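Local atomic coordinates of botulinum neurotoxin type G (Clostridium botulinum, PDB entry 3MPP), a protein that targets nerve cells through its receptor-binding domain and delivers a zinc metalloprotease light chain into the host cytosol. Residues F243-Q248 / G417-F422. The protein carries 4 engineered substitutions. Sequence-based numbering, arbitrary orientation.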
ATOM      1  N   PHE A 243       7.856   9.134  -5.896  1.00 23.16           N
ATOM      2  CA  PHE A 243       8.502   7.881  -6.243  1.00 19.37           C
ATOM      3  C   PHE A 243       8.209   7.536  -7.704  1.00 20.44           C
ATOM      4  O   PHE A 243       7.064   7.642  -8.145  1.00 19.59           O
ATOM      5  CB  PHE A 243       8.016   6.776  -5.299  1.00 22.01           C
ATOM      6  CG  PHE A 243       8.442   5.391  -5.690  1.00 22.04           C
ATOM      7  CD1 PHE A 243       9.659   4.874  -5.261  1.00 21.93           C
ATOM      8  CD2 PHE A 243       7.607   4.581  -6.453  1.00 21.53           C
ATOM      9  CE1 PHE A 243      10.051   3.588  -5.612  1.00 25.39           C
ATOM     10  CE2 PHE A 243       8.004   3.277  -6.814  1.00 26.35           C
ATOM     11  CZ  PHE A 243       9.212   2.785  -6.387  1.00 23.86           C
ATOM     12  N   ASN A 244       9.249   7.131  -8.435  1.00 17.45           N
ATOM     13  CA  ASN A 244       9.114   6.675  -9.824  1.00 24.18           C
ATOM     14  C   ASN A 244       9.230   5.153  -9.969  1.00 23.74           C
ATOM     15  O   ASN A 244      10.257   4.570  -9.634  1.00 25.44           O
ATOM     16  CB  ASN A 244      10.149   7.368 -10.723  1.00 17.00           C
ATOM     17  CG  ASN A 244       9.883   7.127 -12.185  1.00 23.24           C
ATOM     18  OD1 ASN A 244      10.242   6.085 -12.711  1.00 24.53           O
ATOM     19  ND2 ASN A 244       9.230   8.089 -12.848  1.00 19.81           N
ATOM     20  N   GLN A 245       8.184   4.517 -10.498  1.00 21.88           N
ATOM     21  CA  GLN A 245       8.171   3.066 -10.644  1.00 21.45           C
ATOM     22  C   GLN A 245       9.252   2.545 -11.603  1.00 22.61           C
ATOM     23  O   GLN A 245       9.779   1.466 -11.398  1.00 22.19           O
ATOM     24  CB  GLN A 245       6.799   2.543 -11.092  1.00 24.91           C
ATOM     25  CG  GLN A 245       6.767   0.998 -11.218  1.00 22.60           C
ATOM     26  CD  GLN A 245       5.465   0.469 -11.787  1.00 30.75           C
ATOM     27  OE1 GLN A 245       4.765   1.168 -12.509  1.00 27.75           O
ATOM     28  NE2 GLN A 245       5.123  -0.769 -11.441  1.00 30.09           N
ATOM     29  N   GLY A 246       9.589   3.313 -12.634  1.00 22.52           N
ATOM     30  CA  GLY A 246      10.597   2.871 -13.587  1.00 25.31           C
ATOM     31  C   GLY A 246      12.036   3.076 -13.130  1.00 26.91           C
ATOM     32  O   GLY A 246      12.939   2.352 -13.545  1.00 29.60           O
ATOM     33  N   MET A 247      12.251   4.075 -12.279  1.00 21.65           N
ATOM     34  CA  MET A 247      13.584   4.390 -11.781  1.00 25.61           C
ATOM     35  C   MET A 247      13.450   4.515 -10.281  1.00 22.97           C
ATOM     36  O   MET A 247      13.299   5.613  -9.740  1.00 23.93           O
ATOM     37  CB  MET A 247      14.083   5.690 -12.418  1.00 19.58           C
ATOM     38  CG  MET A 247      14.069   5.593 -13.950  1.00 41.71           C
ATOM     39  SD  MET A 247      14.723   7.014 -14.835  1.00 42.94           S
ATOM     40  CE  MET A 247      16.419   6.964 -14.261  1.00 38.67           C
ATOM     41  N   GLN A 248      13.456   3.369  -9.613  1.00 20.00           N
ATOM     42  CA  GLN A 248      13.067   3.316  -8.206  1.00 23.65           C
ATOM     43  C   GLN A 248      14.182   3.758  -7.267  1.00 25.61           C
ATOM     44  O   GLN A 248      13.934   4.055  -6.104  1.00 25.83           O
ATOM     45  CB  GLN A 248      12.618   1.895  -7.841  1.00 26.50           C
ATOM     46  CG  GLN A 248      11.584   1.345  -8.812  1.00 25.10           C
ATOM     47  CD  GLN A 248      10.849   0.147  -8.281  1.00 34.55           C
ATOM     48  OE1 GLN A 248      11.201  -0.395  -7.229  1.00 31.00           O
ATOM     49  NE2 GLN A 248       9.825  -0.291  -9.013  1.00 30.98           N
ATOM     50  N   GLY A 417       8.648   4.480 -16.693  1.00 21.37           N
ATOM     51  CA  GLY A 417       9.099   5.805 -16.267  1.00 21.35           C
ATOM     52  C   GLY A 417       8.034   6.889 -16.065  1.00 26.01           C
ATOM     53  O   GLY A 417       8.317   7.947 -15.500  1.00 21.25           O
ATOM     54  N   CYS A 418       6.823   6.659 -16.560  1.00 22.54           N
ATOM     55  CA  CYS A 418       5.741   7.620 -16.367  1.00 17.18           C
ATOM     56  C   CYS A 418       4.816   7.180 -15.246  1.00 16.30           C
ATOM     57  O   CYS A 418       3.722   7.717 -15.102  1.00 19.30           O
ATOM     58  CB  CYS A 418       4.906   7.793 -17.648  1.00 18.09           C
ATOM     59  SG  CYS A 418       4.374   6.221 -18.404  1.00 25.38           S
ATOM     60  N   ASN A 419       5.252   6.219 -14.445  1.00 18.25           N
ATOM     61  CA  ASN A 419       4.401   5.761 -13.340  1.00 18.49           C
ATOM     62  C   ASN A 419       4.964   6.251 -12.028  1.00 21.15           C
ATOM     63  O   ASN A 419       6.120   5.983 -11.715  1.00 18.83           O
ATOM     64  CB  ASN A 419       4.287   4.237 -13.330  1.00 17.60           C
ATOM     65  CG  ASN A 419       3.686   3.702 -14.605  1.00 25.29           C
ATOM     66  OD1 ASN A 419       2.802   4.330 -15.184  1.00 25.26           O
ATOM     67  ND2 ASN A 419       4.166   2.544 -15.057  1.00 24.21           N
ATOM     68  N   TRP A 420       4.126   6.944 -11.260  1.00 15.84           N
ATOM     69  CA  TRP A 420       4.559   7.600 -10.038  1.00 15.59           C
ATOM     70  C   TRP A 420       3.761   7.144  -8.833  1.00 21.31           C
ATOM     71  O   TRP A 420       2.610   6.705  -8.971  1.00 20.91           O
ATOM     72  CB  TRP A 420       4.362   9.116 -10.185  1.00 19.64           C
ATOM     73  CG  TRP A 420       5.106   9.742 -11.362  1.00 22.04           C
ATOM     74  CD1 TRP A 420       4.614   9.967 -12.624  1.00 21.32           C
ATOM     75  CD2 TRP A 420       6.467  10.228 -11.371  1.00 23.62           C
ATOM     76  NE1 TRP A 420       5.592  10.560 -13.416  1.00 19.69           N
ATOM     77  CE2 TRP A 420       6.727  10.737 -12.671  1.00 21.47           C
ATOM     78  CE3 TRP A 420       7.484  10.282 -10.412  1.00 19.53           C
ATOM     79  CZ2 TRP A 420       7.963  11.296 -13.029  1.00 19.36           C
ATOM     80  CZ3 TRP A 420       8.715  10.840 -10.771  1.00 21.77           C
ATOM     81  CH2 TRP A 420       8.943  11.326 -12.073  1.00 17.28           C
ATOM     82  N   GLN A 421       4.373   7.257  -7.655  1.00 18.50           N
ATOM     83  CA  GLN A 421       3.631   7.139  -6.405  1.00 16.07           C
ATOM     84  C   GLN A 421       3.977   8.302  -5.492  1.00 21.43           C
ATOM     85  O   GLN A 421       5.097   8.828  -5.521  1.00 19.77           O
ATOM     86  CB  GLN A 421       3.940   5.806  -5.711  1.00 12.71           C
ATOM     87  CG  GLN A 421       3.547   4.579  -6.556  1.00 19.46           C
ATOM     88  CD  GLN A 421       3.822   3.277  -5.841  1.00 26.03           C
ATOM     89  OE1 GLN A 421       3.652   3.179  -4.625  1.00 26.04           O
ATOM     90  NE2 GLN A 421       4.236   2.261  -6.595  1.00 24.08           N
ATOM     91  N   PHE A 422       3.004   8.702  -4.691  1.00 17.84           N
ATOM     92  CA  PHE A 422       3.174   9.797  -3.753  1.00 18.25           C
ATOM     93  C   PHE A 422       3.381   9.248  -2.333  1.00 21.28           C
ATOM     94  O   PHE A 422       2.590   8.424  -1.851  1.00 19.26           O
ATOM     95  CB  PHE A 422       1.948  10.709  -3.804  1.00 16.48           C
ATOM     96  CG  PHE A 422       1.825  11.502  -5.109  1.00 27.12           C
ATOM     97  CD1 PHE A 422       2.428  12.752  -5.246  1.00 29.93           C
ATOM     98  CD2 PHE A 422       1.112  10.995  -6.186  1.00 24.36           C
ATOM     99  CE1 PHE A 422       2.319  13.485  -6.431  1.00 28.04           C
ATOM    100  CE2 PHE A 422       0.991  11.727  -7.387  1.00 23.40           C
ATOM    101  CZ  PHE A 422       1.601  12.970  -7.503  1.00 24.26           C
TER
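Asn244, its CG anti to the backbone N (chi1 -169°), stands its amide on edge over one face of the Trp420 indole, with ND2 3.2 Å above the ring plane, offset toward the rim and nearest CH2; amide and ring planes are 88° apart. The same ND2 donates a nearly straight bond (N-H...O 168°) to Gly417 O at 2.8 Å. That donor sits above the carbonyl plane of Gly417, whereas the acceptor lies in the amide plane of Asn244. OD1 turns back to its own chain, accepting from Met247 N at 2.9 Å in an Asx motif that fixes the amide's rotation. On the other face, Phe243 and Gln421 run side by side, CD2 of Phe243 3.9 Å from CB of Gln421; NE2 of Gln421 bonds to Asn362. Gln245 OE1 accepts a weak bond from Asn419 ND2 (3.0 Å), whereas Asn419 OD1 is held by Tyr356 and Gln364. Backbone bonds Phe243 N to Gln421 O and Gln421 N to Phe243 O, both 2.8 Å, establish antiparallel pairing of strands 239-244 and 420-423 in the C-terminal, beta-trefoil subdomain. Strand 373-382 adjoins this pair, its Ile379 touching Asn244 and Trp420, and its Phe377 O accepting from Trp420 NE1.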